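Local coordinates for periplasmic binding protein/LacI transcriptional regulator (Burkholderia multivorans, PDB 4YLE), which probably serves as the periplasmic solute-binding component of an ABC transporter that takes up a simple sugar, at residues A[45-57]-A[277-289]. Residues are numbered along the deposited sequence; the frame is centred on the assembly and turned at random.
Sequences EFFLTMENGAKEY and QYAAKQAVFGIDT
Ala279 sets its methyl over one face of the Phe46 ring, with CB 3.8 Å from the ring centroid and shifted toward the rim. This CH-pi contact joins the first turns of helices 45-57 and 279-289. A second one lies farther along: Val284 CG1 sits directly over the centre of the Tyr57 ring, 3.7 Å from the centroid. Tyr57 CG is turned anti to its own N (chi1 -172°), which lays the ring along the neighbouring helix.

Between the two rings the packing is apolar and close. Gly53 has no side chain, and Ala280 CB comes to 3.8 Å from Gly53 CA. The axes approach to 7.5 Å at a crossing angle of -45°. Met50, deposited as selenomethionine, runs past Ala279 and presses CG against Ala283 CB at 3.5 Å, a tight carbon pair. Ala54 CB meets Ile287 CD1, and Ile287 CG2 lies at the edge of the Tyr57 ring.

One hydrogen bond crosses the interface. Tyr57 OH donates to Asp288 OD1 at 2.5 Å, which is very short. The ring and carboxylate planes stand 74° apart.

At the opposite end, the Gln277 amide meets the Phe46 ring obliquely, with Gln277 NE2 3.3 Å from Phe46 CE1. Gln277 NE2 is hydrogen-bonded to Asp257 and to an unidentified ligand. Gln282 NE2 bonds to both Gln277 O and Gln277 OE1, which would steady that amide.

Met50 and Ala54 also touch strand 34-39, and Gln282 touches strands 141-144 and 308-314. The two helices form part of the layer packed against the mixed sheet of one lobe, as in the two-lobed periplasmic sugar-binding fold, with Gln277 reaching the unidentified ligand, consistent with a place in the binding cleft.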
ATOM      1  N   GLU A  45      -7.948  -7.437  -0.363  1.00 22.81           N
ATOM      2  CA  GLU A  45      -9.032  -6.773   0.346  1.00 25.52           C
ATOM      3  C   GLU A  45      -8.773  -5.300   0.650  1.00 19.85           C
ATOM      4  O   GLU A  45      -9.708  -4.522   0.804  1.00 23.20           O
ATOM      5  CB  GLU A  45      -9.349  -7.447   1.667  1.00 28.02           C
ATOM      6  CG  GLU A  45     -10.792  -7.104   2.078  1.00 49.48           C
ATOM      7  CD  GLU A  45     -11.107  -7.374   3.526  1.00 47.57           C
ATOM      8  OE1 GLU A  45     -11.836  -8.365   3.757  1.00 50.36           O
ATOM      9  OE2 GLU A  45     -10.654  -6.584   4.409  1.00 32.01           O
ATOM     10  N   PHE A  46      -7.515  -4.929   0.804  1.00 19.11           N
ATOM     11  CA  PHE A  46      -7.185  -3.525   0.999  1.00 17.53           C
ATOM     12  C   PHE A  46      -7.875  -2.645  -0.047  1.00 17.44           C
ATOM     13  O   PHE A  46      -8.468  -1.605   0.268  1.00 16.09           O
ATOM     14  CB  PHE A  46      -5.680  -3.340   0.929  1.00 17.40           C
ATOM     15  CG  PHE A  46      -5.235  -1.907   1.123  1.00 16.21           C
ATOM     16  CD1 PHE A  46      -5.102  -1.362   2.392  1.00 15.66           C
ATOM     17  CD2 PHE A  46      -4.917  -1.119   0.028  1.00 16.06           C
ATOM     18  CE1 PHE A  46      -4.684  -0.040   2.557  1.00 15.19           C
ATOM     19  CE2 PHE A  46      -4.486   0.175   0.178  1.00 16.40           C
ATOM     20  CZ  PHE A  46      -4.378   0.731   1.445  1.00 15.34           C
ATOM     21  N   PHE A  47      -7.797  -3.045  -1.310  1.00 17.98           N
ATOM     22  CA  PHE A  47      -8.394  -2.238  -2.358  1.00 18.03           C
ATOM     23  C   PHE A  47      -9.876  -2.425  -2.467  1.00 19.84           C
ATOM     24  O   PHE A  47     -10.588  -1.489  -2.878  1.00 18.16           O
ATOM     25  CB  PHE A  47      -7.667  -2.507  -3.671  1.00 19.13           C
ATOM     26  CG  PHE A  47      -6.269  -2.002  -3.629  1.00 18.73           C
ATOM     27  CD1 PHE A  47      -6.033  -0.638  -3.589  1.00 17.76           C
ATOM     28  CD2 PHE A  47      -5.205  -2.867  -3.538  1.00 19.52           C
ATOM     29  CE1 PHE A  47      -4.736  -0.159  -3.491  1.00 20.52           C
ATOM     30  CE2 PHE A  47      -3.910  -2.394  -3.440  1.00 19.39           C
ATOM     31  CZ  PHE A  47      -3.683  -1.039  -3.396  1.00 18.52           C
ATOM     32  N   LEU A  48     -10.378  -3.609  -2.110  1.00 20.00           N
ATOM     33  CA  LEU A  48     -11.821  -3.780  -2.092  1.00 21.86           C
ATOM     34  C   LEU A  48     -12.428  -2.869  -1.027  1.00 22.65           C
ATOM     35  O   LEU A  48     -13.451  -2.234  -1.276  1.00 20.52           O
ATOM     36  CB  LEU A  48     -12.190  -5.237  -1.875  1.00 27.75           C
ATOM     37  CG  LEU A  48     -11.587  -6.116  -2.982  1.00 32.69           C
ATOM     38  CD1 LEU A  48     -12.018  -7.539  -2.729  1.00 32.51           C
ATOM     39  CD2 LEU A  48     -11.979  -5.673  -4.413  1.00 30.88           C
ATOM     40  N   THR A  49     -11.751  -2.748   0.115  1.00 20.93           N
ATOM     41  CA  THR A  49     -12.154  -1.837   1.187  1.00 21.42           C
ATOM     42  C   THR A  49     -12.087  -0.383   0.728  1.00 21.81           C
ATOM     43  O   THR A  49     -12.990   0.424   0.977  1.00 19.11           O
ATOM     44  CB  THR A  49     -11.257  -2.044   2.416  1.00 20.30           C
ATOM     45  OG1 THR A  49     -11.560  -3.321   2.989  1.00 21.54           O
ATOM     46  CG2 THR A  49     -11.487  -0.960   3.471  1.00 23.41           C
HETATM   47  N   MSE A  50     -11.021  -0.057   0.020  1.00 16.64           N
HETATM   48  CA  MSE A  50     -10.860   1.264  -0.553  1.00 16.61           C
HETATM   49  C   MSE A  50     -11.998   1.571  -1.516  1.00 18.24           C
HETATM   50  O   MSE A  50     -12.606   2.642  -1.425  1.00 18.24           O
HETATM   51  CB  MSE A  50      -9.526   1.385  -1.297  1.00 17.81           C
HETATM   52  CG  MSE A  50      -9.283   2.749  -1.857  1.00 16.46           C
HETATM   53 SE   MSE A  50      -7.654   2.877  -2.916  1.00 22.25          SE
HETATM   54  CE  MSE A  50      -6.444   2.879  -1.417  1.00 18.71           C
ATOM     55  N   GLU A  51     -12.257   0.647  -2.439  1.00 18.41           N
ATOM     56  CA  GLU A  51     -13.313   0.807  -3.446  1.00 17.55           C
ATOM     57  C   GLU A  51     -14.669   1.001  -2.799  1.00 22.44           C
ATOM     58  O   GLU A  51     -15.425   1.900  -3.189  1.00 20.66           O
ATOM     59  CB  GLU A  51     -13.335  -0.408  -4.389  1.00 19.94           C
ATOM     60  CG  GLU A  51     -14.206  -0.221  -5.591  1.00 23.71           C
ATOM     61  CD  GLU A  51     -14.254  -1.450  -6.483  1.00 34.68           C
ATOM     62  OE1 GLU A  51     -14.200  -2.571  -5.945  1.00 27.79           O
ATOM     63  OE2 GLU A  51     -14.337  -1.281  -7.716  1.00 43.65           O
ATOM     64  N   ASN A  52     -14.966   0.202  -1.782  1.00 25.59           N
ATOM     65  CA  ASN A  52     -16.257   0.322  -1.124  1.00 24.89           C
ATOM     66  C   ASN A  52     -16.401   1.706  -0.507  1.00 17.77           C
ATOM     67  O   ASN A  52     -17.453   2.331  -0.633  1.00 23.87           O
ATOM     68  CB  ASN A  52     -16.442  -0.758  -0.061  1.00 31.67           C
ATOM     69  CG  ASN A  52     -16.597  -2.132  -0.664  1.00 42.46           C
ATOM     70  OD1 ASN A  52     -17.071  -2.273  -1.795  1.00 36.53           O
ATOM     71  ND2 ASN A  52     -16.185  -3.154   0.080  1.00 55.44           N
ATOM     72  N   GLY A  53     -15.340   2.185   0.133  1.00 15.73           N
ATOM     73  CA  GLY A  53     -15.328   3.513   0.727  1.00 19.60           C
ATOM     74  C   GLY A  53     -15.607   4.619  -0.272  1.00 23.49           C
ATOM     75  O   GLY A  53     -16.400   5.528  -0.035  1.00 18.96           O
ATOM     76  N   ALA A  54     -14.927   4.549  -1.401  1.00 14.85           N
ATOM     77  CA  ALA A  54     -15.089   5.531  -2.462  1.00 16.79           C
ATOM     78  C   ALA A  54     -16.517   5.516  -2.985  1.00 18.10           C
ATOM     79  O   ALA A  54     -17.128   6.560  -3.185  1.00 21.46           O
ATOM     80  CB  ALA A  54     -14.125   5.242  -3.589  1.00 17.44           C
ATOM     81  N   LYS A  55     -17.044   4.322  -3.224  1.00 18.86           N
ATOM     82  CA  LYS A  55     -18.380   4.183  -3.777  1.00 22.64           C
ATOM     83  C   LYS A  55     -19.422   4.697  -2.788  1.00 23.83           C
ATOM     84  O   LYS A  55     -20.383   5.371  -3.182  1.00 24.69           O
ATOM     85  CB  LYS A  55     -18.644   2.726  -4.172  1.00 23.48           C
ATOM     86  CG  LYS A  55     -17.866   2.291  -5.425  1.00 25.27           C
ATOM     87  CD  LYS A  55     -18.331   0.909  -5.884  1.00 33.02           C
ATOM     88  CE  LYS A  55     -17.549   0.394  -7.085  1.00 48.20           C
ATOM     89  NZ  LYS A  55     -17.633   1.310  -8.258  1.00 56.38           N
ATOM     90  N   GLU A  56     -19.227   4.411  -1.509  1.00 23.25           N
ATOM     91  CA  GLU A  56     -20.142   4.920  -0.492  1.00 27.47           C
ATOM     92  C   GLU A  56     -20.106   6.438  -0.433  1.00 21.58           C
ATOM     93  O   GLU A  56     -21.149   7.102  -0.305  1.00 25.33           O
ATOM     94  CB  GLU A  56     -19.793   4.309   0.840  1.00 28.15           C
ATOM     95  CG  GLU A  56     -20.215   2.864   0.877  1.00 35.16           C
ATOM     96  CD  GLU A  56     -19.484   2.077   1.919  1.00 49.49           C
ATOM     97  OE1 GLU A  56     -18.868   2.724   2.790  1.00 46.85           O
ATOM     98  OE2 GLU A  56     -19.528   0.821   1.861  1.00 58.08           O
ATOM     99  N   TYR A  57     -18.915   6.982  -0.574  1.00 16.74           N
ATOM    100  CA  TYR A  57     -18.737   8.428  -0.622  1.00 20.98           C
ATOM    101  C   TYR A  57     -19.456   9.050  -1.817  1.00 23.68           C
ATOM    102  O   TYR A  57     -20.117  10.072  -1.673  1.00 17.11           O
ATOM    103  CB  TYR A  57     -17.263   8.784  -0.673  1.00 20.82           C
ATOM    104  CG  TYR A  57     -17.007  10.258  -0.538  1.00 18.83           C
ATOM    105  CD1 TYR A  57     -17.417  10.927   0.608  1.00 26.70           C
ATOM    106  CD2 TYR A  57     -16.390  10.977  -1.534  1.00 23.92           C
ATOM    107  CE1 TYR A  57     -17.205  12.263   0.761  1.00 27.53           C
ATOM    108  CE2 TYR A  57     -16.170  12.339  -1.391  1.00 25.51           C
ATOM    109  CZ  TYR A  57     -16.588  12.963  -0.225  1.00 23.61           C
ATOM    110  OH  TYR A  57     -16.397  14.305  -0.013  1.00 32.29           O
ATOM    111  N   GLN A 277      -4.023   1.630   7.845  1.00 15.42           N
ATOM    112  CA  GLN A 277      -3.614   2.839   7.105  1.00 17.99           C
ATOM    113  C   GLN A 277      -4.789   3.416   6.335  1.00 17.84           C
ATOM    114  O   GLN A 277      -4.608   4.286   5.467  1.00 14.67           O
ATOM    115  CB  GLN A 277      -2.441   2.555   6.153  1.00 17.82           C
ATOM    116  CG  GLN A 277      -2.758   1.504   5.094  1.00 15.62           C
ATOM    117  CD  GLN A 277      -1.804   1.505   3.910  1.00 19.20           C
ATOM    118  OE1 GLN A 277      -1.353   2.553   3.477  1.00 16.38           O
ATOM    119  NE2 GLN A 277      -1.514   0.326   3.367  1.00 16.24           N
ATOM    120  N   TYR A 278      -5.992   2.951   6.656  1.00 14.31           N
ATOM    121  CA  TYR A 278      -7.210   3.633   6.246  1.00 12.27           C
ATOM    122  C   TYR A 278      -7.340   3.832   4.735  1.00 14.86           C
ATOM    123  O   TYR A 278      -7.312   4.958   4.182  1.00 14.26           O
ATOM    124  CB  TYR A 278      -7.284   4.943   7.005  1.00 16.25           C
ATOM    125  CG  TYR A 278      -7.199   4.688   8.504  1.00 15.47           C
ATOM    126  CD1 TYR A 278      -8.188   3.963   9.149  1.00 16.52           C
ATOM    127  CD2 TYR A 278      -6.149   5.172   9.269  1.00 16.40           C
ATOM    128  CE1 TYR A 278      -8.123   3.712  10.518  1.00 19.21           C
ATOM    129  CE2 TYR A 278      -6.088   4.937  10.652  1.00 17.96           C
ATOM    130  CZ  TYR A 278      -7.073   4.206  11.260  1.00 22.42           C
ATOM    131  OH  TYR A 278      -7.035   3.975  12.635  1.00 27.33           O
ATOM    132  N   ALA A 279      -7.568   2.713   4.077  1.00 14.22           N
ATOM    133  CA  ALA A 279      -7.728   2.675   2.632  1.00 13.09           C
ATOM    134  C   ALA A 279      -8.826   3.593   2.103  1.00 12.95           C
ATOM    135  O   ALA A 279      -8.632   4.335   1.122  1.00 14.94           O
ATOM    136  CB  ALA A 279      -7.994   1.263   2.212  1.00 16.29           C
ATOM    137  N   ALA A 280      -9.992   3.519   2.731  1.00 11.74           N
ATOM    138  CA  ALA A 280     -11.145   4.250   2.279  1.00 12.16           C
ATOM    139  C   ALA A 280     -10.836   5.736   2.435  1.00 15.66           C
ATOM    140  O   ALA A 280     -11.181   6.520   1.581  1.00 15.06           O
ATOM    141  CB  ALA A 280     -12.367   3.873   3.075  1.00 14.99           C
ATOM    142  N   LYS A 281     -10.224   6.113   3.553  1.00 13.26           N
ATOM    143  CA  LYS A 281      -9.849   7.511   3.772  1.00 13.94           C
ATOM    144  C   LYS A 281      -8.933   8.020   2.667  1.00 14.04           C
ATOM    145  O   LYS A 281      -9.130   9.112   2.175  1.00 13.63           O
ATOM    146  CB  LYS A 281      -9.166   7.672   5.130  1.00 15.27           C
ATOM    147  CG  LYS A 281      -8.712   9.116   5.418  1.00 18.09           C
ATOM    148  CD  LYS A 281      -7.676   9.133   6.547  1.00 24.92           C
ATOM    149  CE  LYS A 281      -8.309   9.186   7.872  1.00 40.02           C
ATOM    150  NZ  LYS A 281      -8.991  10.482   8.099  1.00 31.13           N
ATOM    151  N   GLN A 282      -7.940   7.220   2.273  1.00 11.62           N
ATOM    152  CA  GLN A 282      -7.000   7.676   1.248  1.00 11.93           C
ATOM    153  C   GLN A 282      -7.715   7.986  -0.042  1.00 14.05           C
ATOM    154  O   GLN A 282      -7.466   9.062  -0.675  1.00 15.07           O
ATOM    155  CB  GLN A 282      -5.907   6.662   1.010  1.00 14.89           C
ATOM    156  CG  GLN A 282      -5.000   6.486   2.196  1.00 17.17           C
ATOM    157  CD  GLN A 282      -3.852   5.585   1.874  1.00 15.31           C
ATOM    158  OE1 GLN A 282      -3.149   5.798   0.897  1.00 16.32           O
ATOM    159  NE2 GLN A 282      -3.625   4.581   2.719  1.00 14.43           N
ATOM    160  N   ALA A 283      -8.640   7.109  -0.439  1.00 12.75           N
ATOM    161  CA  ALA A 283      -9.355   7.318  -1.689  1.00 13.64           C
ATOM    162  C   ALA A 283     -10.310   8.513  -1.571  1.00 14.70           C
ATOM    163  O   ALA A 283     -10.430   9.315  -2.502  1.00 18.13           O
ATOM    164  CB  ALA A 283     -10.109   6.104  -2.088  1.00 13.09           C
ATOM    165  N   VAL A 284     -11.026   8.611  -0.461  1.00 12.67           N
ATOM    166  CA  VAL A 284     -11.969   9.700  -0.296  1.00 13.69           C
ATOM    167  C   VAL A 284     -11.227  11.049  -0.270  1.00 17.95           C
ATOM    168  O   VAL A 284     -11.649  12.001  -0.932  1.00 15.86           O
ATOM    169  CB  VAL A 284     -12.841   9.527   0.979  1.00 15.31           C
ATOM    170  CG1 VAL A 284     -13.632  10.781   1.310  1.00 19.83           C
ATOM    171  CG2 VAL A 284     -13.810   8.339   0.777  1.00 14.59           C
ATOM    172  N   PHE A 285     -10.113  11.114   0.434  1.00 15.66           N
ATOM    173  CA  PHE A 285      -9.391  12.379   0.573  1.00 16.72           C
ATOM    174  C   PHE A 285      -8.738  12.666  -0.778  1.00 15.91           C
ATOM    175  O   PHE A 285      -8.581  13.804  -1.184  1.00 17.07           O
ATOM    176  CB  PHE A 285      -8.336  12.319   1.683  1.00 18.59           C
ATOM    177  CG  PHE A 285      -8.858  12.514   3.080  1.00 23.00           C
ATOM    178  CD1 PHE A 285     -10.163  12.200   3.434  1.00 21.08           C
ATOM    179  CD2 PHE A 285      -8.001  12.967   4.063  1.00 26.61           C
ATOM    180  CE1 PHE A 285     -10.597  12.362   4.738  1.00 27.05           C
ATOM    181  CE2 PHE A 285      -8.430  13.139   5.345  1.00 28.43           C
ATOM    182  CZ  PHE A 285      -9.727  12.838   5.685  1.00 30.68           C
ATOM    183  N   GLY A 286      -8.332  11.619  -1.492  1.00 16.06           N
ATOM    184  CA  GLY A 286      -7.808  11.822  -2.832  1.00 19.17           C
ATOM    185  C   GLY A 286      -8.854  12.441  -3.752  1.00 22.17           C
ATOM    186  O   GLY A 286      -8.576  13.401  -4.477  1.00 19.84           O
ATOM    187  N   ILE A 287     -10.044  11.844  -3.757  1.00 15.50           N
ATOM    188  CA  ILE A 287     -11.167  12.356  -4.544  1.00 16.07           C
ATOM    189  C   ILE A 287     -11.475  13.806  -4.130  1.00 21.62           C
ATOM    190  O   ILE A 287     -11.602  14.676  -4.988  1.00 22.91           O
ATOM    191  CB  ILE A 287     -12.416  11.463  -4.378  1.00 19.30           C
ATOM    192  CG1 ILE A 287     -12.171  10.099  -5.019  1.00 15.72           C
ATOM    193  CG2 ILE A 287     -13.642  12.125  -5.017  1.00 18.44           C
ATOM    194  CD1 ILE A 287     -13.150   9.002  -4.598  1.00 21.06           C
ATOM    195  N   ASP A 288     -11.555  14.076  -2.831  1.00 17.41           N
ATOM    196  CA  ASP A 288     -11.870  15.437  -2.360  1.00 17.87           C
ATOM    197  C   ASP A 288     -10.829  16.445  -2.827  1.00 18.73           C
ATOM    198  O   ASP A 288     -11.171  17.566  -3.241  1.00 23.07           O
ATOM    199  CB  ASP A 288     -11.969  15.489  -0.839  1.00 23.79           C
ATOM    200  CG  ASP A 288     -13.353  15.151  -0.317  1.00 51.50           C
ATOM    201  OD1 ASP A 288     -14.319  15.098  -1.121  1.00 49.13           O
ATOM    202  OD2 ASP A 288     -13.464  14.962   0.922  1.00 53.07           O
ATOM    203  N   THR A 289      -9.561  16.048  -2.759  1.00 18.17           N
ATOM    204  CA  THR A 289      -8.464  16.886  -3.210  1.00 22.11           C
ATOM    205  C   THR A 289      -8.678  17.290  -4.676  1.00 22.89           C
ATOM    206  O   THR A 289      -8.542  18.470  -5.045  1.00 23.41           O
ATOM    207  CB  THR A 289      -7.106  16.160  -3.043  1.00 20.95           C
ATOM    208  OG1 THR A 289      -6.851  15.961  -1.649  1.00 23.25           O
ATOM    209  CG2 THR A 289      -5.986  17.022  -3.628  1.00 22.61           C
TER